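Local coordinates for protein ORF10 (Moritella marina, PDB 6RIW) that probably carries out the ketosynthase step of polyunsaturated fatty acid synthesis through its ketosynthase and chain length factor didomain, one piece of a longer synthase polypeptide, at residues Y282-G287 and Q451-L456. Sequence-based numbering, arbitrary orientation.
Sequences YAIIKG and QPTQTL. With MG (magnesium ion), chain B.
A carbonyl oxygen is covered by proline methylene groups in this contact: the ring of Pro452 lies over Tyr282 O, with CD 3.4 Å and CG 3.5 Å from that oxygen. The meeting is van der Waals contact, and the proline nitrogen has no hydrogen with which to continue the strand pairing. Pro452 CB meets the same peptide, 4.0 Å from Ala283 N, so that the CB, CG and CD side of the ring covers the Tyr282-Ala283 peptide. An alanine in place of Pro452 would probably leave Tyr282 O without its cover of CG and CD and let the loop backbone turn more freely. Further along, Ile284 supplies the aliphatic half of the contact. Its CG1 stands beside the backbone N (chi1 -62°), which brings that carbon 3.8 Å from Gln451 O and 4.2 Å from Thr453 CG2, while CD1 reaches toward Thr453 O. Gln271 NE2, from helix 271-277, donates to that same Thr453 O. The loop is also braced from within: Thr453 OG1 accepts from Thr455 N at 3.1 Å with an N-H...O angle of 168°, an ST turn. At the other end of the strand segment, Lys286 O binds the magnesium ion together with Met1 O, and a water on the metal also donates to Ile285 O. Ile284 and Lys286 still pair with Gln450 and Val448, the latter facing both Lys286 and Gly287 in a classic beta bulge. Past strand 443-450, the antiparallel neighbour of strand 283-292, the chain leaves the pairing as a loop, within the thiolase-like ketosynthase fold and near its N-terminal magnesium site.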
loop_
_atom_site.group_PDB
_atom_site.type_symbol
_atom_site.label_atom_id
_atom_site.label_comp_id
_atom_site.label_asym_id
_atom_site.label_seq_id
_atom_site.Cartn_x
_atom_site.Cartn_y
_atom_site.Cartn_z
ATOM N N TYR A 282 -28.537 -4.848 2.020
ATOM C CA TYR A 282 -28.129 -5.478 3.272
ATOM C C TYR A 282 -28.184 -4.501 4.432
ATOM O O TYR A 282 -28.485 -4.889 5.572
ATOM C CB TYR A 282 -26.704 -6.013 3.166
ATOM C CG TYR A 282 -26.548 -7.295 2.393
ATOM C CD1 TYR A 282 -26.343 -7.275 1.027
ATOM C CD2 TYR A 282 -26.585 -8.518 3.036
ATOM C CE1 TYR A 282 -26.175 -8.430 0.314
ATOM C CE2 TYR A 282 -26.424 -9.697 2.330
ATOM C CZ TYR A 282 -26.218 -9.644 0.967
ATOM O OH TYR A 282 -26.051 -10.802 0.248
ATOM N N ALA A 283 -27.832 -3.251 4.178
ATOM C CA ALA A 283 -27.746 -2.259 5.239
ATOM C C ALA A 283 -27.552 -0.915 4.570
ATOM O O ALA A 283 -27.242 -0.835 3.377
ATOM C CB ALA A 283 -26.604 -2.552 6.219
ATOM N N ILE A 284 -27.746 0.139 5.352
ATOM C CA ILE A 284 -27.544 1.513 4.918
ATOM C C ILE A 284 -26.306 2.049 5.624
ATOM O O ILE A 284 -26.174 1.920 6.853
ATOM C CB ILE A 284 -28.773 2.392 5.231
ATOM C CG1 ILE A 284 -30.033 1.884 4.488
ATOM C CG2 ILE A 284 -28.456 3.871 4.962
ATOM C CD1 ILE A 284 -30.129 2.253 3.017
ATOM N N ILE A 285 -25.385 2.624 4.853
ATOM C CA ILE A 285 -24.290 3.390 5.431
ATOM C C ILE A 285 -24.807 4.815 5.586
ATOM O O ILE A 285 -25.047 5.515 4.598
ATOM C CB ILE A 285 -23.019 3.331 4.569
ATOM C CG1 ILE A 285 -22.551 1.871 4.422
ATOM C CG2 ILE A 285 -21.921 4.170 5.210
ATOM C CD1 ILE A 285 -21.452 1.674 3.392
ATOM N N LYS A 286 -25.029 5.222 6.838
ATOM C CA LYS A 286 -25.645 6.508 7.126
ATOM C C LYS A 286 -24.624 7.626 7.092
ATOM O O LYS A 286 -24.961 8.770 6.749
ATOM C CB LYS A 286 -26.328 6.460 8.498
ATOM C CG LYS A 286 -27.342 7.580 8.753
ATOM C CD LYS A 286 -28.612 7.422 7.899
ATOM C CE LYS A 286 -29.511 8.650 8.021
ATOM N NZ LYS A 286 -28.724 9.932 7.858
ATOM N N GLY A 287 -23.382 7.311 7.433
ATOM C CA GLY A 287 -22.327 8.299 7.413
ATOM C C GLY A 287 -21.070 7.705 8.010
ATOM O O GLY A 287 -21.016 6.519 8.339
ATOM N N GLN A 451 -30.211 -0.394 9.730
ATOM C CA GLN A 451 -30.899 -1.511 9.109
ATOM C C GLN A 451 -31.371 -1.125 7.710
ATOM O O GLN A 451 -31.585 0.061 7.424
ATOM C CB GLN A 451 -32.087 -1.951 9.977
ATOM C CG GLN A 451 -33.128 -0.871 10.199
ATOM C CD GLN A 451 -34.247 -1.346 11.119
ATOM O OE1 GLN A 451 -34.358 -0.893 12.260
ATOM N NE2 GLN A 451 -35.057 -2.281 10.633
ATOM N N PRO A 452 -31.504 -2.095 6.806
ATOM C CA PRO A 452 -31.911 -1.765 5.440
ATOM C C PRO A 452 -33.328 -1.227 5.397
ATOM O O PRO A 452 -34.181 -1.596 6.206
ATOM C CB PRO A 452 -31.813 -3.105 4.702
ATOM C CG PRO A 452 -31.895 -4.133 5.768
ATOM C CD PRO A 452 -31.257 -3.537 6.978
ATOM N N THR A 453 -33.576 -0.361 4.418
ATOM C CA THR A 453 -34.911 0.188 4.220
ATOM C C THR A 453 -35.036 0.665 2.783
ATOM O O THR A 453 -34.049 1.082 2.167
ATOM C CB THR A 453 -35.204 1.345 5.185
ATOM O OG1 THR A 453 -36.505 1.880 4.912
ATOM C CG2 THR A 453 -34.168 2.454 5.025
ATOM N N GLN A 454 -36.261 0.595 2.254
ATOM C CA GLN A 454 -36.564 1.152 0.944
ATOM C C GLN A 454 -36.938 2.629 0.996
ATOM O O GLN A 454 -37.034 3.264 -0.061
ATOM C CB GLN A 454 -37.699 0.362 0.279
ATOM C CG GLN A 454 -37.452 -1.134 0.170
ATOM C CD GLN A 454 -36.256 -1.470 -0.703
ATOM O OE1 GLN A 454 -36.271 -1.233 -1.915
ATOM N NE2 GLN A 454 -35.211 -2.029 -0.091
ATOM N N THR A 455 -37.125 3.192 2.191
ATOM C CA THR A 455 -37.572 4.572 2.344
ATOM C C THR A 455 -36.430 5.543 2.052
ATOM O O THR A 455 -35.381 5.490 2.701
ATOM C CB THR A 455 -38.106 4.803 3.759
ATOM O OG1 THR A 455 -39.165 3.873 4.024
ATOM C CG2 THR A 455 -38.629 6.226 3.904
ATOM N N LEU A 456 -36.648 6.447 1.099
ATOM C CA LEU A 456 -35.645 7.438 0.732
ATOM C C LEU A 456 -35.737 8.662 1.630
ATOM O O LEU A 456 -36.813 9.014 2.122
ATOM C CB LEU A 456 -35.809 7.867 -0.726
ATOM C CG LEU A 456 -35.704 6.742 -1.755
ATOM C CD1 LEU A 456 -35.707 7.304 -3.162
ATOM C CD2 LEU A 456 -34.454 5.914 -1.514
HETATM MG MG MG B . -25.512 10.026 5.007
HETATM O O HOH W 1 -24.550 8.257 3.693
#